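Oxidized polyvinyl alcohol hydrolase (Sphingopyxis, PDB 3WLA) hydrolyses beta-diketones such as 4,6-nonanedione and cleaves oxidized polyvinyl alcohol in the second step of polyvinyl alcohol degradation. Local coordinates at residues A20-D25 with K32-V37; V49-V54 with I83-Q88; A213-G218 with S265-S270. All coordinates share one frame; numbering follows the deposited sequence.

Interaction 1 of 3, residues A20-D25 with K32-V37; sequences AGLNTD and KRAFVV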
# COMPACT_ATOMS: atom_id res chain seq x y z
N ALA A 20 -21.55 8.97 -1.36
CA ALA A 20 -20.69 9.18 -2.48
C ALA A 20 -19.90 10.45 -2.26
O ALA A 20 -20.41 11.42 -1.67
CB ALA A 20 -21.50 9.30 -3.77
N GLY A 21 -18.66 10.46 -2.72
CA GLY A 21 -17.85 11.66 -2.55
C GLY A 21 -17.11 11.74 -1.23
O GLY A 21 -16.73 10.71 -0.63
N LEU A 22 -16.86 12.95 -0.76
CA LEU A 22 -16.14 13.13 0.49
C LEU A 22 -16.96 12.78 1.70
O LEU A 22 -18.13 13.22 1.83
CB LEU A 22 -15.64 14.57 0.67
CG LEU A 22 -14.92 14.82 2.01
CD1 LEU A 22 -13.67 13.86 2.08
CD2 LEU A 22 -14.47 16.27 2.11
N ASN A 23 -16.35 11.97 2.57
CA ASN A 23 -16.92 11.59 3.85
C ASN A 23 -15.94 12.10 4.94
O ASN A 23 -14.71 11.85 4.84
CB ASN A 23 -17.01 10.07 3.97
CG ASN A 23 -18.04 9.47 3.05
OD1 ASN A 23 -19.04 8.90 3.50
ND2 ASN A 23 -17.80 9.58 1.74
N THR A 24 -16.48 12.79 5.96
CA THR A 24 -15.69 13.31 7.08
C THR A 24 -16.28 12.83 8.41
O THR A 24 -17.39 12.31 8.47
CB THR A 24 -15.61 14.86 7.07
OG1 THR A 24 -16.95 15.42 7.03
CG2 THR A 24 -14.81 15.32 5.82
N ASP A 25 -15.50 12.93 9.47
CA ASP A 25 -15.95 12.51 10.79
C ASP A 25 -16.29 11.05 11.02
O ASP A 25 -17.18 10.69 11.80
CB ASP A 25 -17.13 13.38 11.25
CG ASP A 25 -16.72 14.82 11.50
OD1 ASP A 25 -15.53 15.03 11.85
OD2 ASP A 25 -17.56 15.74 11.35
N LYS A 32 -11.29 11.49 14.21
CA LYS A 32 -12.25 11.80 13.17
C LYS A 32 -11.54 11.61 11.81
O LYS A 32 -10.65 12.38 11.45
CB LYS A 32 -12.76 13.24 13.33
CG LYS A 32 -13.68 13.41 14.60
CD LYS A 32 -14.20 14.84 14.75
CE LYS A 32 -14.78 15.08 16.16
NZ LYS A 32 -14.74 16.55 16.58
N ARG A 33 -11.96 10.60 11.06
CA ARG A 33 -11.28 10.30 9.79
C ARG A 33 -12.15 10.61 8.58
O ARG A 33 -13.38 10.75 8.68
CB ARG A 33 -10.86 8.83 9.79
CG ARG A 33 -9.97 8.40 10.97
CD ARG A 33 -8.65 9.23 11.05
NE ARG A 33 -7.83 9.07 9.83
CZ ARG A 33 -6.92 8.11 9.67
NH1 ARG A 33 -6.69 7.19 10.61
NH2 ARG A 33 -6.18 8.08 8.57
N ALA A 34 -11.49 10.77 7.44
CA ALA A 34 -12.15 11.13 6.20
C ALA A 34 -11.69 10.24 5.04
O ALA A 34 -10.58 9.66 5.07
CB ALA A 34 -11.85 12.61 5.89
N PHE A 35 -12.54 10.14 4.02
CA PHE A 35 -12.25 9.32 2.82
C PHE A 35 -13.20 9.65 1.67
O PHE A 35 -14.32 10.17 1.90
CB PHE A 35 -12.29 7.81 3.17
CG PHE A 35 -13.59 7.35 3.77
CD1 PHE A 35 -13.75 7.26 5.14
CD2 PHE A 35 -14.67 6.98 2.94
CE1 PHE A 35 -14.98 6.78 5.71
CE2 PHE A 35 -15.89 6.51 3.46
CZ PHE A 35 -16.06 6.41 4.85
N VAL A 36 -12.74 9.42 0.44
CA VAL A 36 -13.54 9.74 -0.74
C VAL A 36 -14.06 8.45 -1.38
O VAL A 36 -13.30 7.54 -1.65
CB VAL A 36 -12.68 10.58 -1.71
CG1 VAL A 36 -13.43 10.95 -2.95
CG2 VAL A 36 -12.22 11.87 -1.00
N VAL A 37 -15.37 8.38 -1.60
CA VAL A 37 -16.01 7.20 -2.20
C VAL A 37 -16.40 7.50 -3.65
O VAL A 37 -17.05 8.52 -3.93
CB VAL A 37 -17.29 6.82 -1.39
CG1 VAL A 37 -18.05 5.64 -2.08
CG2 VAL A 37 -16.88 6.39 0.03
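N23 lies over one face of the F35 ring, a compact example of an asparagine packing on an aromatic ring through both its CB and the flat of its amide. Its CB sits 3.9 Å from the ring centroid in a CH-pi contact, and its amide follows the ring with the two planes only 10° apart, CG coming to 3.7 Å from F35 CE2. F35 reaches this place because its CG stands between its own backbone N and carbonyl carbon (chi1 56°), which turns the ring back across the neighbouring strand. V37 CG2 meets the edge of the same ring and also touches N23 ND2 at 3.7 Å. Beyond the ring, the amide is tied down by ND2, which donates to K19 O and, weakly, to G21 O. An alanine here would probably leave F35 without its stacked amide and K19 O without this donor. Paired backbone bonds flank the stack: N23 N gives to F35 O (2.8 Å) and F35 N returns to N23 O (2.9 Å), while G21 and V37 exchange a second pair. G21 has backbone angles that a CB would not tolerate. On the opposite face of the sheet from N23 and F35, L22 CD1 packs on V36 CG2 at 3.9 Å. On the N23 face, F137 and M141 of helix 133-145 press on F35. At the far end R33 is anchored by a salt bridge to D134. Strands 21-28 and 31-38 thus make an antiparallel beta hairpin at the edge of the alpha/beta-hydrolase sheet.

Interaction 2 of 3, residues V49-V54 with I83-Q88; sequences VWVPMV and ISPVRQ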
# COMPACT_ATOMS: atom_id res chain seq x y z
N VAL A 49 -13.12 -3.96 -4.87
CA VAL A 49 -12.69 -2.70 -4.28
C VAL A 49 -11.20 -2.34 -4.44
O VAL A 49 -10.32 -3.20 -4.29
CB VAL A 49 -13.01 -2.72 -2.77
CG1 VAL A 49 -12.47 -1.48 -2.11
CG2 VAL A 49 -14.54 -2.79 -2.60
N TRP A 50 -10.96 -1.08 -4.78
CA TRP A 50 -9.60 -0.50 -4.94
C TRP A 50 -9.49 0.65 -3.92
O TRP A 50 -10.33 1.56 -3.90
CB TRP A 50 -9.44 0.03 -6.36
CG TRP A 50 -8.15 0.79 -6.72
CD1 TRP A 50 -8.07 1.92 -7.50
CD2 TRP A 50 -6.80 0.45 -6.38
NE1 TRP A 50 -6.77 2.30 -7.68
CE2 TRP A 50 -5.95 1.43 -7.00
CE3 TRP A 50 -6.21 -0.59 -5.62
CZ2 TRP A 50 -4.57 1.41 -6.88
CZ3 TRP A 50 -4.83 -0.62 -5.50
CH2 TRP A 50 -4.01 0.39 -6.13
N VAL A 51 -8.47 0.59 -3.05
CA VAL A 51 -8.26 1.62 -2.04
C VAL A 51 -6.86 2.21 -2.27
O VAL A 51 -5.86 1.75 -1.70
CB VAL A 51 -8.38 1.00 -0.60
CG1 VAL A 51 -8.06 2.04 0.46
CG2 VAL A 51 -9.79 0.46 -0.40
N PRO A 52 -6.76 3.21 -3.17
CA PRO A 52 -5.48 3.83 -3.48
C PRO A 52 -5.05 4.87 -2.45
O PRO A 52 -5.87 5.70 -2.08
CB PRO A 52 -5.73 4.46 -4.86
CG PRO A 52 -7.18 4.94 -4.72
CD PRO A 52 -7.84 3.76 -4.01
N MET A 53 -3.79 4.86 -2.04
CA MET A 53 -3.26 5.80 -1.04
C MET A 53 -2.12 6.64 -1.51
O MET A 53 -1.17 6.10 -2.16
CB MET A 53 -2.76 5.03 0.20
CG MET A 53 -3.89 4.47 0.99
SD MET A 53 -3.41 3.54 2.42
CE MET A 53 -2.58 2.02 1.51
N VAL A 54 -2.20 7.95 -1.21
CA VAL A 54 -1.13 8.89 -1.56
C VAL A 54 0.02 8.67 -0.57
O VAL A 54 -0.11 7.99 0.44
CB VAL A 54 -1.55 10.39 -1.37
CG1 VAL A 54 -2.49 10.83 -2.49
CG2 VAL A 54 -2.27 10.56 -0.04
N ILE A 83 -12.16 3.64 -3.07
CA ILE A 83 -12.28 4.40 -1.82
C ILE A 83 -10.85 4.91 -1.48
O ILE A 83 -9.94 4.11 -1.28
CB ILE A 83 -12.80 3.52 -0.66
CG1 ILE A 83 -14.08 2.81 -1.05
CG2 ILE A 83 -13.08 4.37 0.61
CD1 ILE A 83 -14.39 1.66 -0.12
N SER A 84 -10.64 6.22 -1.47
CA SER A 84 -9.30 6.73 -1.14
C SER A 84 -9.40 7.40 0.23
O SER A 84 -10.21 8.34 0.41
CB SER A 84 -8.85 7.74 -2.19
OG SER A 84 -7.45 8.03 -2.03
N PRO A 85 -8.62 6.91 1.21
CA PRO A 85 -8.58 7.42 2.59
C PRO A 85 -7.71 8.62 2.73
O PRO A 85 -6.70 8.75 2.07
CB PRO A 85 -8.05 6.24 3.38
CG PRO A 85 -7.00 5.68 2.41
CD PRO A 85 -7.66 5.78 1.04
N VAL A 86 -8.13 9.53 3.61
CA VAL A 86 -7.38 10.74 3.89
C VAL A 86 -6.40 10.50 5.08
O VAL A 86 -6.76 9.89 6.11
CB VAL A 86 -8.33 11.93 4.21
CG1 VAL A 86 -7.50 13.15 4.61
CG2 VAL A 86 -9.20 12.25 2.93
N ARG A 87 -5.17 10.98 4.92
CA ARG A 87 -4.14 10.79 5.97
C ARG A 87 -4.53 11.58 7.25
O ARG A 87 -5.04 12.69 7.13
CB ARG A 87 -2.78 11.32 5.47
CG ARG A 87 -2.14 10.49 4.32
CD ARG A 87 -1.06 11.29 3.58
NE ARG A 87 -1.74 12.45 2.98
CZ ARG A 87 -1.14 13.46 2.36
NH1 ARG A 87 0.20 13.46 2.21
NH2 ARG A 87 -1.91 14.48 1.90
N GLN A 88 -4.23 11.04 8.43
CA GLN A 88 -4.54 11.73 9.70
C GLN A 88 -4.01 13.17 9.70
O GLN A 88 -4.73 14.10 10.08
CB GLN A 88 -3.92 11.00 10.90
CG GLN A 88 -4.51 9.67 11.18
CD GLN A 88 -3.77 8.92 12.26
OE1 GLN A 88 -3.44 7.73 12.08
NE2 GLN A 88 -3.51 9.58 13.39
O HOH W 1 -5.28 8.91 -0.26
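S84 and P52 meet where two parallel strands, 47-53 and 81-85, lose part of their usual backbone bonding. The strands belong to a beta-alpha-beta unit with helix 60-65 between them, and they are neighbours in the central sheet of the alpha/beta-hydrolase fold. Within these residues one regular bond remains, from I83 N to W50 O (2.9 Å). The next backbone donors would come from P52 and P85, and prolines have none. In consequence the buried I83 O has no hydrogen-bond donor; V51 CA makes a CA-H...O contact with it at 3.1 Å, and V51 CG1 and P52 CD also lie against it. The loss at P85 is made good by a side chain: S84 carries OG anti to its backbone N (chi1 -168°), which brings the hydroxyl almost straight onto P52 O, donating over 2.8 Å.

The apolar side chains turn across one another. V51 CG1 leans obliquely on P85 CD at 3.8 Å, while M53 crosses the P85 ring at about a right angle, its CG 3.6 Å from P85 CG. M141 of helix 133-145 packs on V51 and I83, and L138 on P85. Beyond the strand ends V54 and R87 also cross nearly at right angles, with V54 CG2 lying above one face of the guanidinium, offset toward its rim, 3.6 Å from R87 NE. R87 NH2 is bound to G97 O. M53 touches what appears to be the nucleophile elbow, and the V54 side chain is about 8 Å from that of S162, assigned by similarity to the charge relay. A water gives one hydrogen to S84 OG and the other to P85 O, lying 2.7 Å from the latter, and accepts a weak bond from V54 N.

Interaction 3 of 3, residues A213-G218 with S265-S270; sequences AKIWQG and SNYFSS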
# COMPACT_ATOMS: atom_id res chain seq x y z
N ALA A 213 18.75 -11.96 -1.72
CA ALA A 213 17.68 -12.96 -1.76
C ALA A 213 17.21 -13.30 -0.38
O ALA A 213 16.22 -14.00 -0.19
CB ALA A 213 18.14 -14.22 -2.46
N LYS A 214 17.92 -12.79 0.60
CA LYS A 214 17.56 -13.02 1.98
C LYS A 214 16.20 -12.43 2.34
O LYS A 214 15.78 -11.43 1.74
CB LYS A 214 18.62 -12.43 2.86
CG LYS A 214 18.25 -12.23 4.30
CD LYS A 214 19.49 -11.79 5.08
CE LYS A 214 19.13 -11.32 6.48
NZ LYS A 214 18.27 -12.35 7.10
N ILE A 215 15.51 -13.05 3.30
CA ILE A 215 14.23 -12.54 3.80
C ILE A 215 14.70 -11.58 4.86
O ILE A 215 15.32 -11.99 5.83
CB ILE A 215 13.36 -13.60 4.54
CG1 ILE A 215 13.04 -14.77 3.61
CG2 ILE A 215 12.07 -12.97 5.08
CD1 ILE A 215 12.47 -14.40 2.23
N TRP A 216 14.45 -10.29 4.65
CA TRP A 216 14.81 -9.27 5.63
C TRP A 216 13.63 -8.86 6.48
O TRP A 216 12.54 -8.63 5.96
CB TRP A 216 15.31 -8.01 4.92
CG TRP A 216 16.61 -8.20 4.28
CD1 TRP A 216 16.85 -8.60 3.01
CD2 TRP A 216 17.89 -8.08 4.92
NE1 TRP A 216 18.21 -8.75 2.81
CE2 TRP A 216 18.87 -8.44 3.97
CE3 TRP A 216 18.29 -7.71 6.22
CZ2 TRP A 216 20.24 -8.44 4.26
CZ3 TRP A 216 19.65 -7.71 6.51
CH2 TRP A 216 20.62 -8.08 5.53
N GLN A 217 13.85 -8.76 7.79
CA GLN A 217 12.84 -8.29 8.72
C GLN A 217 12.68 -6.79 8.43
O GLN A 217 13.55 -6.19 7.78
CB GLN A 217 13.33 -8.44 10.15
CG GLN A 217 13.51 -9.86 10.59
CD GLN A 217 12.18 -10.62 10.70
OE1 GLN A 217 11.23 -10.20 11.42
NE2 GLN A 217 12.10 -11.73 9.97
N GLY A 218 11.62 -6.16 8.92
CA GLY A 218 11.45 -4.73 8.63
C GLY A 218 10.44 -4.11 9.59
O GLY A 218 9.51 -4.82 10.02
N SER A 265 9.64 -8.06 -2.04
CA SER A 265 9.35 -9.12 -2.99
C SER A 265 9.83 -10.49 -2.45
O SER A 265 9.18 -11.51 -2.67
CB SER A 265 9.95 -8.86 -4.39
OG SER A 265 11.35 -9.11 -4.47
N ASN A 266 10.96 -10.49 -1.76
CA ASN A 266 11.54 -11.71 -1.21
C ASN A 266 10.61 -12.35 -0.18
O ASN A 266 10.35 -13.58 -0.22
CB ASN A 266 12.88 -11.41 -0.54
CG ASN A 266 14.00 -11.13 -1.55
OD1 ASN A 266 13.87 -11.32 -2.77
ND2 ASN A 266 15.14 -10.71 -1.01
N TYR A 267 10.13 -11.54 0.74
CA TYR A 267 9.23 -12.00 1.77
C TYR A 267 7.90 -12.58 1.25
O TYR A 267 7.54 -13.72 1.58
CB TYR A 267 8.90 -10.86 2.75
CG TYR A 267 7.86 -11.28 3.73
CD1 TYR A 267 8.21 -12.01 4.87
CD2 TYR A 267 6.51 -11.02 3.49
CE1 TYR A 267 7.21 -12.50 5.76
CE2 TYR A 267 5.49 -11.51 4.36
CZ TYR A 267 5.85 -12.24 5.50
OH TYR A 267 4.87 -12.70 6.36
N PHE A 268 7.17 -11.80 0.45
CA PHE A 268 5.89 -12.26 -0.10
C PHE A 268 6.06 -13.47 -1.04
O PHE A 268 5.18 -14.35 -1.15
CB PHE A 268 5.22 -11.12 -0.85
CG PHE A 268 4.68 -10.05 0.04
CD1 PHE A 268 3.72 -10.35 0.99
CD2 PHE A 268 5.10 -8.73 -0.12
CE1 PHE A 268 3.15 -9.37 1.78
CE2 PHE A 268 4.54 -7.71 0.68
CZ PHE A 268 3.56 -8.03 1.63
N SER A 269 7.19 -13.52 -1.74
CA SER A 269 7.43 -14.64 -2.63
C SER A 269 7.71 -15.91 -1.80
O SER A 269 7.65 -17.01 -2.33
CB SER A 269 8.64 -14.36 -3.53
OG SER A 269 8.31 -13.43 -4.56
N SER A 270 8.08 -15.73 -0.53
CA SER A 270 8.41 -16.86 0.31
C SER A 270 7.21 -17.43 1.02
O SER A 270 7.34 -18.48 1.67
CB SER A 270 9.44 -16.49 1.34
OG SER A 270 8.83 -15.76 2.39
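The segment 265-270, on helix 257-269, meets the loop between helix 201-210 and strand 232-238 through N266, which points at K214, and through Y267 and S270, which receive I215. N266 ND2 donates to K214 O over 2.9 Å. The bond is bent, 144° at the hydrogen, and the donor stands above the carbonyl plane instead of on a lone pair. The same nitrogen also gives a bond to P212 O, while OD1 accepts from R330 NE and Q262 NE2. Four bonds therefore grip one buried amide and fix which way round it lies, so that a single side chain spans loop, helix and the C-terminal region.

I215 supplies the apolar half. Its CG1 is anti to the carbonyl carbon (chi1 -59°), and a second bend at chi2 (-51°) carries CD1 to the helix backbone, 3.3 Å from N266 O and 3.8 Å from S270 CB. The other branch comes to the edge of the Y267 ring, near its plane, where I215 CG2 lies 4.0 Å from Y267 CD1.

Helix 257-269 is the connection between parallel strands 232-238 and 274-280, a crossover of the alpha/beta-hydrolase fold, and the loop packs against one flank of it. From the same helix, F268 packs on N169 and L173 of helix 163-174. S265, given a charge-relay role by similarity, takes no part in this contact; its OG is bonded to Q262 O and F331 N.

At the loop, K214 forms a salt bridge with D194, and its NZ also donates to I215 O. Its CE rides 3.5 Å above the plane of the W216 ring. Y267 OH is bonded to P226 O.

In the fold
Interactions 1 and 2 are successive steps across one sheet, since strands 31-38 and 81-85 are neighbours in it; V36 N meets S84 O at 2.8 Å, a probable hydrogen bond. Interaction 1, at the outer strand, is partly buried and relies on paired backbone bonds with one polar stack. Interaction 2 is fully buried and nearer the centre; there a serine hydroxyl stands in for one bond a proline cannot make, another carbonyl goes without, and a water bridges the strand ends. Interaction 3 lies across the molecule, its centre about 26 Å from that of interaction 2. Like interaction 1 it is partly buried, but it joins a loop to a helix through one amide and one isoleucine.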